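Aldehyde dehydrogenase family protein (Pseudomonas syringae pv. tomato, PDB 6X9L) is an NAD-dependent aldehyde dehydrogenase that acts on long-chain aliphatic aldehydes, held here in an engineered form with NAD+ and octanal bound. Local coordinates at residues G140-E145 / T479-G484; A79-R84 / A201-G206; A270-A275 / A305-L310. The protein carries 1 engineered substitution. All coordinates share one frame; numbering follows the deposited sequence.

Contact 1 (G140-E145 / T479-G484)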
loop_
_atom_site.group_PDB
_atom_site.type_symbol
_atom_site.label_atom_id
_atom_site.label_comp_id
_atom_site.label_asym_id
_atom_site.label_seq_id
_atom_site.Cartn_x
_atom_site.Cartn_y
_atom_site.Cartn_z
ATOM N N GLY A 140 -21.397 -15.674 4.780
ATOM C CA GLY A 140 -22.827 -15.517 4.952
ATOM C C GLY A 140 -23.520 -15.379 3.613
ATOM O O GLY A 140 -23.581 -16.349 2.850
ATOM N N GLY A 141 -24.057 -14.190 3.322
ATOM C CA GLY A 141 -24.455 -13.792 1.988
ATOM C C GLY A 141 -23.384 -13.039 1.231
ATOM O O GLY A 141 -23.627 -12.603 0.103
ATOM N N THR A 142 -22.198 -12.861 1.823
ATOM C CA THR A 142 -21.086 -12.154 1.197
ATOM C C THR A 142 -19.931 -13.116 0.993
ATOM O O THR A 142 -19.600 -13.893 1.890
ATOM C CB THR A 142 -20.605 -10.950 2.047
ATOM O OG1 THR A 142 -21.610 -9.924 2.060
ATOM C CG2 THR A 142 -19.298 -10.374 1.490
ATOM N N ALA A 143 -19.317 -13.063 -0.183
ATOM C CA ALA A 143 -18.170 -13.897 -0.513
ATOM C C ALA A 143 -16.971 -13.009 -0.825
ATOM O O ALA A 143 -17.105 -11.984 -1.502
ATOM C CB ALA A 143 -18.462 -14.821 -1.712
ATOM N N ILE A 144 -15.808 -13.405 -0.310
ATOM C CA ILE A 144 -14.539 -12.735 -0.568
ATOM C C ILE A 144 -13.785 -13.546 -1.609
ATOM O O ILE A 144 -13.501 -14.731 -1.396
ATOM C CB ILE A 144 -13.699 -12.609 0.708
ATOM C CG1 ILE A 144 -14.571 -12.169 1.889
ATOM C CG2 ILE A 144 -12.484 -11.711 0.462
ATOM C CD1 ILE A 144 -14.956 -10.732 1.874
ATOM N N GLU A 145 -13.453 -12.925 -2.731
ATOM C CA GLU A 145 -12.639 -13.574 -3.745
ATOM C C GLU A 145 -11.326 -12.815 -3.884
ATOM O O GLU A 145 -11.323 -11.590 -3.970
ATOM C CB GLU A 145 -13.392 -13.651 -5.072
ATOM C CG GLU A 145 -14.671 -14.494 -4.964
ATOM C CD GLU A 145 -15.315 -14.785 -6.312
ATOM O OE1 GLU A 145 -14.707 -14.429 -7.346
ATOM O OE2 GLU A 145 -16.420 -15.372 -6.332
ATOM N N THR A 479 -8.737 -7.604 -3.675
ATOM C CA THR A 479 -9.719 -8.113 -2.728
ATOM C C THR A 479 -11.105 -7.689 -3.195
ATOM O O THR A 479 -11.352 -6.497 -3.446
ATOM C CB THR A 479 -9.404 -7.601 -1.315
ATOM O OG1 THR A 479 -8.241 -8.285 -0.838
ATOM C CG2 THR A 479 -10.567 -7.828 -0.348
ATOM N N LYS A 480 -11.995 -8.666 -3.349
ATOM C CA LYS A 480 -13.324 -8.409 -3.868
ATOM C C LYS A 480 -14.368 -8.923 -2.892
ATOM O O LYS A 480 -14.232 -10.023 -2.349
ATOM C CB LYS A 480 -13.512 -9.055 -5.236
ATOM C CG LYS A 480 -14.920 -8.935 -5.766
ATOM C CD LYS A 480 -15.055 -9.655 -7.086
ATOM C CE LYS A 480 -14.540 -8.798 -8.231
ATOM N NZ LYS A 480 -14.489 -9.565 -9.493
ATOM N N ALA A 481 -15.403 -8.117 -2.655
ATOM C CA ALA A 481 -16.546 -8.535 -1.850
ATOM C C ALA A 481 -17.749 -8.665 -2.767
ATOM O O ALA A 481 -18.106 -7.716 -3.474
ATOM C CB ALA A 481 -16.845 -7.559 -0.711
ATOM N N ILE A 482 -18.335 -9.857 -2.793
ATOM C CA ILE A 482 -19.567 -10.076 -3.530
ATOM C C ILE A 482 -20.684 -10.142 -2.507
ATOM O O ILE A 482 -20.981 -11.220 -1.979
ATOM C CB ILE A 482 -19.492 -11.348 -4.387
ATOM C CG1 ILE A 482 -18.284 -11.262 -5.305
ATOM C CG2 ILE A 482 -20.766 -11.524 -5.219
ATOM C CD1 ILE A 482 -18.098 -12.490 -6.130
ATOM N N VAL A 483 -21.286 -8.979 -2.205
ATOM C CA VAL A 483 -22.401 -8.891 -1.266
ATOM C C VAL A 483 -23.674 -9.364 -1.962
ATOM O O VAL A 483 -23.875 -9.115 -3.157
ATOM C CB VAL A 483 -22.559 -7.452 -0.728
ATOM C CG1 VAL A 483 -23.349 -7.465 0.570
ATOM C CG2 VAL A 483 -21.194 -6.773 -0.524
ATOM N N GLY A 484 -24.544 -10.051 -1.220
ATOM C CA GLY A 484 -25.664 -10.719 -1.852
ATOM C C GLY A 484 -25.295 -11.989 -2.588
ATOM O O GLY A 484 -26.057 -12.448 -3.442
#
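The E145 side chain crosses obliquely over the tip of I482, its OE2 3.3 Å from CD1 of I482. With CG anti to the carbonyl carbon (chi1 -62°) and the chain extended beyond it, the carboxylate is carried diagonally past its own partner K480. E145 and I482 share one sheet face with A143 and K480, whereas I144 and A481 occupy the other. Antiparallel pairing sets this order: A143/I482 and E145/K480 are hydrogen-bonded pairs and I144/A481 a non-hydrogen-bonded one. The straightest bond runs from I482 N to A143 O, at 2.8 Å and 176°, in the carbonyl plane; the return bond, A143 N to I482 O at 3.1 Å, comes in from above the I482 carbonyl plane. Past the regular pairing, T142 OG1 lies 3.4 Å from V483 CG1, the two side chains pointing the same way, and is hydrogen-bonded to N451 of the second subunit. K480 NZ forms a salt bridge with E147 and hydrogen bonds to I438 O and A435 O of the second subunit, while A481 to V483 pair in parallel with a strand of that chain. Strand 479-483 thus spends backbone polarity on both edges, consistent with a role of this arm in dimer assembly.

Contact 2 (A79-R84 / A201-G206); sequences AQVIGR and AGLPPG
A Schellman motif closes helix 188-201 here, the helix that links the parallel strands 178-182 and 208-210 in a beta-alpha-beta crossover of the nucleotide-binding domain. G202 makes the turn with a positive phi of 102°, a backbone angle at which a beta-carbon would collide with the carbonyl O of A201. The emerging chain, A201 to L203, lies against one side of helix 75-91, where V81 and R84, one turn apart, both direct their CB atoms at it. V81 holds CG1 anti to its backbone N (chi1 -178°), and this branch meets L203 CD1 at 3.7 Å, the two side chains crossing at about a right angle. V81 CG1 also lies 4.0 Å from G202 O. R84 contributes its methylenes: CG packs 3.4 Å from A201 O and 3.9 Å from A201 CB. Beyond CG the arginine bends (chi2 59°), and NH1 makes a salt bridge with E87 of its own helix. W70 of helix 53-71 touches V81, L203 and P204, while I173 of helix 161-174 touches both L203 and I82, so the L203 side chain touches three helices, 75-91, 53-71 and 161-174. Neither segment donates a polar bond to the other; the join depends on methyl and methylene surfaces, with the R84 charge paired to E87 and its aliphatic stem doing the packing on A201.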
loop_
_atom_site.group_PDB
_atom_site.type_symbol
_atom_site.label_atom_id
_atom_site.label_comp_id
_atom_site.label_asym_id
_atom_site.label_seq_id
_atom_site.Cartn_x
_atom_site.Cartn_y
_atom_site.Cartn_z
ATOM N N ALA A 79 0.770 -24.057 -10.071
ATOM C CA ALA A 79 1.725 -24.638 -9.127
ATOM C C ALA A 79 2.645 -25.653 -9.796
ATOM O O ALA A 79 3.793 -25.829 -9.363
ATOM C CB ALA A 79 0.999 -25.294 -7.955
ATOM N N GLN A 80 2.170 -26.331 -10.841
ATOM C CA GLN A 80 3.026 -27.294 -11.533
ATOM C C GLN A 80 4.158 -26.598 -12.290
ATOM O O GLN A 80 5.309 -27.058 -12.272
ATOM C CB GLN A 80 2.176 -28.166 -12.462
ATOM C CG GLN A 80 1.367 -29.200 -11.690
ATOM C CD GLN A 80 0.343 -29.955 -12.527
ATOM O OE1 GLN A 80 0.032 -29.575 -13.659
ATOM N NE2 GLN A 80 -0.195 -31.039 -11.961
ATOM N N VAL A 81 3.853 -25.480 -12.949
ATOM C CA VAL A 81 4.881 -24.750 -13.684
ATOM C C VAL A 81 5.923 -24.207 -12.713
ATOM O O VAL A 81 7.140 -24.296 -12.938
ATOM C CB VAL A 81 4.238 -23.622 -14.517
ATOM C CG1 VAL A 81 5.289 -22.896 -15.314
ATOM C CG2 VAL A 81 3.159 -24.194 -15.428
ATOM N N ILE A 82 5.445 -23.631 -11.613
ATOM C CA ILE A 82 6.331 -23.086 -10.602
ATOM C C ILE A 82 7.194 -24.186 -10.025
ATOM O O ILE A 82 8.408 -24.014 -9.850
ATOM C CB ILE A 82 5.498 -22.379 -9.521
ATOM C CG1 ILE A 82 4.755 -21.200 -10.148
ATOM C CG2 ILE A 82 6.362 -21.978 -8.330
ATOM C CD1 ILE A 82 3.711 -20.609 -9.271
ATOM N N GLY A 83 6.586 -25.340 -9.727
ATOM C CA GLY A 83 7.367 -26.464 -9.253
ATOM C C GLY A 83 8.510 -26.791 -10.191
ATOM O O GLY A 83 9.642 -27.020 -9.754
ATOM N N ARG A 84 8.234 -26.788 -11.501
ATOM C CA ARG A 84 9.247 -27.132 -12.497
ATOM C C ARG A 84 10.340 -26.071 -12.566
ATOM O O ARG A 84 11.531 -26.396 -12.637
ATOM C CB ARG A 84 8.580 -27.318 -13.858
ATOM C CG ARG A 84 9.524 -27.533 -14.991
ATOM C CD ARG A 84 10.378 -28.760 -14.770
ATOM N NE ARG A 84 11.142 -29.081 -15.973
ATOM C CZ ARG A 84 12.205 -29.885 -16.007
ATOM N NH1 ARG A 84 12.662 -30.462 -14.900
ATOM N NH2 ARG A 84 12.817 -30.099 -17.160
ATOM N N ALA A 201 11.281 -24.085 -18.347
ATOM C CA ALA A 201 10.361 -24.682 -17.388
ATOM C C ALA A 201 8.929 -24.775 -17.909
ATOM O O ALA A 201 8.123 -25.496 -17.311
ATOM C CB ALA A 201 10.394 -23.889 -16.073
ATOM N N GLY A 202 8.593 -24.063 -18.980
ATOM C CA GLY A 202 7.272 -24.138 -19.578
ATOM C C GLY A 202 6.312 -22.999 -19.274
ATOM O O GLY A 202 5.096 -23.211 -19.323
ATOM N N LEU A 203 6.804 -21.818 -18.964
ATOM C CA LEU A 203 5.913 -20.727 -18.602
ATOM C C LEU A 203 5.331 -20.102 -19.865
ATOM O O LEU A 203 6.086 -19.686 -20.743
ATOM C CB LEU A 203 6.675 -19.690 -17.792
ATOM C CG LEU A 203 5.914 -18.613 -17.034
ATOM C CD1 LEU A 203 5.144 -19.203 -15.852
ATOM C CD2 LEU A 203 6.927 -17.583 -16.585
ATOM N N PRO A 204 4.008 -19.985 -19.976
ATOM C CA PRO A 204 3.419 -19.548 -21.241
ATOM C C PRO A 204 3.960 -18.202 -21.663
ATOM O O PRO A 204 4.190 -17.310 -20.826
ATOM C CB PRO A 204 1.916 -19.474 -20.921
ATOM C CG PRO A 204 1.719 -20.303 -19.697
ATOM C CD PRO A 204 2.996 -20.144 -18.915
ATOM N N PRO A 205 4.119 -17.981 -22.969
ATOM C CA PRO A 205 4.567 -16.680 -23.482
ATOM C C PRO A 205 3.825 -15.506 -22.868
ATOM O O PRO A 205 2.595 -15.473 -22.834
ATOM C CB PRO A 205 4.259 -16.778 -24.976
ATOM C CG PRO A 205 4.317 -18.217 -25.257
ATOM C CD PRO A 205 3.782 -18.908 -24.058
ATOM N N GLY A 206 4.583 -14.496 -22.442
ATOM C CA GLY A 206 3.995 -13.288 -21.940
ATOM C C GLY A 206 3.739 -13.266 -20.451
ATOM O O GLY A 206 3.455 -12.194 -19.909
#

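Contact 3 (A270-A275 / A305-L310)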
loop_
_atom_site.group_PDB
_atom_site.type_symbol
_atom_site.label_atom_id
_atom_site.label_comp_id
_atom_site.label_asym_id
_atom_site.label_seq_id
_atom_site.Cartn_x
_atom_site.Cartn_y
_atom_site.Cartn_z
ATOM N N ALA A 270 23.866 -11.473 28.023
ATOM C CA ALA A 270 24.297 -12.268 26.853
ATOM C C ALA A 270 25.716 -12.785 27.023
ATOM O O ALA A 270 26.454 -12.173 27.730
ATOM C CB ALA A 270 24.177 -11.451 25.603
ATOM N N ASP A 271 26.056 -13.883 26.365
ATOM C CA ASP A 271 27.433 -14.418 26.427
ATOM C C ASP A 271 28.226 -13.638 25.383
ATOM O O ASP A 271 28.372 -14.113 24.290
ATOM C CB ASP A 271 27.406 -15.914 26.147
ATOM C CG ASP A 271 28.767 -16.572 26.111
ATOM O OD1 ASP A 271 29.733 -15.930 26.471
ATOM O OD2 ASP A 271 28.826 -17.732 25.719
ATOM N N PHE A 272 28.860 -12.559 25.808
ATOM C CA PHE A 272 29.522 -11.605 24.898
ATOM C C PHE A 272 30.582 -12.292 24.055
ATOM O O PHE A 272 30.617 -12.059 22.875
ATOM C CB PHE A 272 30.019 -10.403 25.693
ATOM C CG PHE A 272 28.952 -9.371 25.930
ATOM C CD1 PHE A 272 28.063 -9.499 26.973
ATOM C CD2 PHE A 272 28.809 -8.293 25.079
ATOM C CE1 PHE A 272 27.073 -8.563 27.173
ATOM C CE2 PHE A 272 27.825 -7.353 25.289
ATOM C CZ PHE A 272 26.960 -7.492 26.335
ATOM N N ALA A 273 31.354 -13.197 24.622
ATOM C CA ALA A 273 32.389 -13.874 23.821
ATOM C C ALA A 273 31.746 -14.654 22.678
ATOM O O ALA A 273 32.320 -14.675 21.625
ATOM C CB ALA A 273 33.162 -14.792 24.711
ATOM N N ASN A 274 30.619 -15.312 22.908
ATOM C CA ASN A 274 29.989 -16.098 21.829
ATOM C C ASN A 274 28.999 -15.276 21.013
ATOM O O ASN A 274 28.569 -15.788 20.009
ATOM C CB ASN A 274 29.272 -17.326 22.367
ATOM C CG ASN A 274 30.247 -18.386 22.807
ATOM O OD1 ASN A 274 29.863 -19.380 23.398
ATOM N ND2 ASN A 274 31.513 -18.179 22.514
ATOM N N ALA A 275 28.637 -14.071 21.434
ATOM C CA ALA A 275 27.622 -13.332 20.653
ATOM C C ALA A 275 28.227 -12.227 19.792
ATOM O O ALA A 275 27.619 -11.885 18.816
ATOM C CB ALA A 275 26.537 -12.809 21.553
ATOM N N ALA A 305 34.779 -2.162 25.742
ATOM C CA ALA A 305 36.162 -2.534 25.439
ATOM C C ALA A 305 36.295 -4.023 25.142
ATOM O O ALA A 305 37.111 -4.420 24.303
ATOM C CB ALA A 305 37.095 -2.136 26.585
ATOM N N GLU A 306 35.502 -4.860 25.809
ATOM C CA GLU A 306 35.538 -6.286 25.508
ATOM C C GLU A 306 34.988 -6.576 24.112
ATOM O O GLU A 306 35.580 -7.355 23.354
ATOM C CB GLU A 306 34.765 -7.067 26.565
ATOM C CG GLU A 306 34.971 -8.563 26.457
ATOM C CD GLU A 306 34.191 -9.357 27.489
ATOM O OE1 GLU A 306 33.701 -10.447 27.120
ATOM O OE2 GLU A 306 34.072 -8.909 28.660
ATOM N N VAL A 307 33.854 -5.962 23.749
ATOM C CA VAL A 307 33.268 -6.249 22.439
ATOM C C VAL A 307 34.127 -5.651 21.331
ATOM O O VAL A 307 34.266 -6.247 20.257
ATOM C CB VAL A 307 31.797 -5.774 22.348
ATOM C CG1 VAL A 307 31.207 -5.487 23.731
ATOM C CG2 VAL A 307 31.651 -4.587 21.429
ATOM N N GLU A 308 34.724 -4.477 21.571
ATOM C CA GLU A 308 35.687 -3.932 20.617
ATOM C C GLU A 308 36.755 -4.968 20.280
ATOM O O GLU A 308 36.936 -5.336 19.113
ATOM C CB GLU A 308 36.330 -2.659 21.163
ATOM C CG GLU A 308 35.490 -1.408 21.022
ATOM C CD GLU A 308 36.179 -0.194 21.630
ATOM O OE1 GLU A 308 37.310 -0.353 22.149
ATOM O OE2 GLU A 308 35.606 0.914 21.590
ATOM N N ALA A 309 37.457 -5.469 21.306
ATOM C CA ALA A 309 38.481 -6.490 21.089
ATOM C C ALA A 309 37.923 -7.693 20.336
ATOM O O ALA A 309 38.566 -8.221 19.420
ATOM C CB ALA A 309 39.068 -6.928 22.426
ATOM N N LEU A 310 36.728 -8.147 20.720
ATOM C CA LEU A 310 36.139 -9.311 20.074
ATOM C C LEU A 310 35.790 -9.033 18.621
ATOM O O LEU A 310 35.816 -9.950 17.793
ATOM C CB LEU A 310 34.898 -9.743 20.842
ATOM C CG LEU A 310 35.207 -10.390 22.183
ATOM C CD1 LEU A 310 34.069 -10.131 23.176
ATOM C CD2 LEU A 310 35.421 -11.877 21.955
#
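This is a helix-to-helix packing contact in the alpha/beta catalytic domain of the aldehyde dehydrogenase fold, at the start of helix 272-284 and in the first half of helix 304-316. Helix 272-284 forms the beta-alpha-beta crossover between the adjacent parallel strands 263-266 and 296-300, and helix 304-316 follows the second of these strands. That both helices lie over the same sheet follows from V299, which is touched by F272 and by V307; V276, one turn further along helix 272-284, also meets V307 and L310. F272 has CG anti to its carbonyl carbon (chi1 -83°), which lays the ring alongside V307, the two side chains pointing the same way. F272 CD2 approaches V307 CG1 at 3.9 Å, obliquely to the ring. E306 reaches across from the neighbouring helix with CG anti to its backbone N (chi1 -170°) and its chain extended, so that its OE1 comes to 3.9 Å from F272 CB. Its other oxygen, OE2, is in a salt bridge with R303. E306 OE1 also lies 4.4 Å from A273 N, too far for a bond; the amide dipoles of this first helical turn may favour the carboxylate, though the nearby D271 carboxylate would partly offset this. D271 occupies the N-cap position of that helix. L310 closes the contact with both branches of its fork set against backbone: CD1 is 4.0 Å from F272 O, and CD2 is 4.1 Å from A273 CA.

The three contacts are separate sites in one chain, and none lies at the annotated sites that bind NAD+ and octanal, including the pocket with the engineered A291. Contacts 1 and 2 have centres 30 Å apart and nearest atoms about 18 Å apart; contact 3 is much farther, its centre 56 Å from contact 1 and 49 Å from contact 2, on the opposite side of the chain's centre from the latter. In sequence, contacts 1 and 2 interleave, contact 3 follows contact 2, and it is nested within the loop closed by contact 1. Only contact 1 touches the second subunit, whereas contacts 2 and 3 join elements within the chain.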